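PDB 2OWN: putative Oleoyl-[acyl-carrier protein] thioesterase from Lactobacillus plantarum, which probably hydrolyses the thioester of oleoyl-acyl-carrier protein, releasing the free fatty acid, as acyl-ACP thioesterases do. Local coordinates for residues D159-K164 with H222-P227. Numbering follows the deposited sequence.
Sequences DTTITK and HANILP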
# COMPACT_ATOMS: atom_id res chain seq x y z
N ASP B 159 25.90 -17.65 10.69
CA ASP B 159 26.43 -17.83 9.31
C ASP B 159 25.34 -17.93 8.21
O ASP B 159 25.58 -17.52 7.08
CB ASP B 159 27.38 -19.06 9.20
CG ASP B 159 26.70 -20.42 9.50
OD1 ASP B 159 25.66 -20.46 10.21
OD2 ASP B 159 27.24 -21.46 9.06
N THR B 160 24.16 -18.46 8.59
CA THR B 160 22.99 -18.64 7.71
C THR B 160 21.93 -17.50 7.77
O THR B 160 20.84 -17.65 7.19
CB THR B 160 22.31 -20.01 8.02
OG1 THR B 160 21.87 -20.03 9.38
CG2 THR B 160 23.29 -21.16 7.80
N THR B 161 22.23 -16.38 8.46
CA THR B 161 21.30 -15.22 8.58
C THR B 161 21.07 -14.57 7.21
O THR B 161 22.04 -14.32 6.49
CB THR B 161 21.81 -14.13 9.57
OG1 THR B 161 21.89 -14.68 10.89
CG2 THR B 161 20.89 -12.89 9.58
N ILE B 162 19.80 -14.33 6.87
CA ILE B 162 19.40 -13.69 5.61
C ILE B 162 19.41 -12.20 5.94
O ILE B 162 18.72 -11.79 6.87
CB ILE B 162 17.97 -14.11 5.13
CG1 ILE B 162 17.86 -15.64 5.00
CG2 ILE B 162 17.63 -13.43 3.80
CD1 ILE B 162 16.45 -16.13 4.62
N THR B 163 20.21 -11.42 5.19
CA THR B 163 20.32 -9.96 5.37
C THR B 163 20.02 -9.23 4.05
O THR B 163 20.54 -9.63 3.01
CB THR B 163 21.71 -9.55 5.93
OG1 THR B 163 21.91 -10.18 7.19
CG2 THR B 163 21.82 -8.03 6.12
N LYS B 164 19.14 -8.22 4.11
CA LYS B 164 18.77 -7.36 2.96
C LYS B 164 18.69 -5.88 3.39
O LYS B 164 18.13 -5.61 4.46
CB LYS B 164 17.42 -7.72 2.33
CG LYS B 164 17.33 -9.07 1.64
CD LYS B 164 16.01 -9.15 0.89
CE LYS B 164 15.75 -10.47 0.23
NZ LYS B 164 14.43 -10.36 -0.47
N HIS B 222 17.37 -8.21 8.98
CA HIS B 222 17.96 -9.53 9.20
C HIS B 222 16.86 -10.54 9.50
O HIS B 222 15.84 -10.16 10.06
CB HIS B 222 18.97 -9.52 10.34
CG HIS B 222 20.06 -8.51 10.19
ND1 HIS B 222 21.18 -8.74 9.42
CD2 HIS B 222 20.23 -7.29 10.75
CE1 HIS B 222 21.98 -7.69 9.49
NE2 HIS B 222 21.42 -6.80 10.30
N ALA B 223 17.07 -11.81 9.13
CA ALA B 223 16.11 -12.91 9.38
C ALA B 223 16.78 -14.29 9.50
O ALA B 223 17.70 -14.60 8.72
CB ALA B 223 15.01 -12.95 8.32
N ASN B 224 16.34 -15.07 10.50
CA ASN B 224 16.77 -16.44 10.77
C ASN B 224 15.54 -17.32 10.70
O ASN B 224 14.57 -17.04 11.41
CB ASN B 224 17.38 -16.60 12.18
CG ASN B 224 18.73 -15.94 12.33
OD1 ASN B 224 19.55 -15.97 11.43
ND2 ASN B 224 19.00 -15.41 13.52
N ILE B 225 15.56 -18.35 9.85
CA ILE B 225 14.47 -19.32 9.70
C ILE B 225 14.88 -20.41 10.68
O ILE B 225 15.91 -21.08 10.46
CB ILE B 225 14.32 -19.85 8.26
CG1 ILE B 225 14.09 -18.69 7.27
CG2 ILE B 225 13.18 -20.89 8.20
CD1 ILE B 225 14.04 -19.12 5.82
N LEU B 226 14.09 -20.58 11.74
CA LEU B 226 14.36 -21.53 12.83
C LEU B 226 13.35 -22.67 12.93
O LEU B 226 12.19 -22.49 12.52
CB LEU B 226 14.33 -20.76 14.15
CG LEU B 226 15.29 -19.57 14.31
CD1 LEU B 226 14.94 -18.77 15.56
CD2 LEU B 226 16.75 -20.03 14.32
N PRO B 227 13.77 -23.85 13.47
CA PRO B 227 12.82 -24.94 13.67
C PRO B 227 11.91 -24.63 14.87
O PRO B 227 12.28 -23.82 15.74
CB PRO B 227 13.71 -26.15 13.95
CG PRO B 227 14.89 -25.58 14.59
CD PRO B 227 15.13 -24.27 13.89
O HOH W 1 17.86 -18.67 8.23
O HOH W 2 19.85 -18.38 10.06
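The tight part of this contact is backbone: Ile162 and Ala223 form an antiparallel hydrogen-bonded pair, with Ile162 N reaching Ala223 O at 2.8 Å along a fairly straight line (N-H...O 164°). The return bond, Ala223 N to Ile162 O, is equally short but more bent (139°), and the same oxygen also takes a CA-H contact from His222. Next along, Thr163 and His222 lie side by side; Thr163 OG1, anti to its carbonyl carbon, is hydrogen-bonded to His222 ND1 at the edge of the imidazole, near its plane, at 2.8 Å. Glu241 holds NE2, so both ring nitrogens are engaged and the ring's rotation is set; a nearby carboxylate could also favour a protonated ring. In the C-terminal hotdog domain this pairing lays strand 162-167 along strand 218-227, and helix 184-191 touches Ile162 and Ala223 through Thr191. An alanine at His222 has no ring to bond Thr163 and Glu241, and would probably leave this end less firmly fixed. Before Ile162 the chain is loop, yet Thr161 OG1 still meets buried Asn224 OD1 directly, at 2.7 Å. The loose side starts at exposed Thr160 and Ile225: one water links Thr160 OG1 to Asn224 OD1, another accepts from Ile225 N but only weakly reaches Thr160 O, at 3.3 Å.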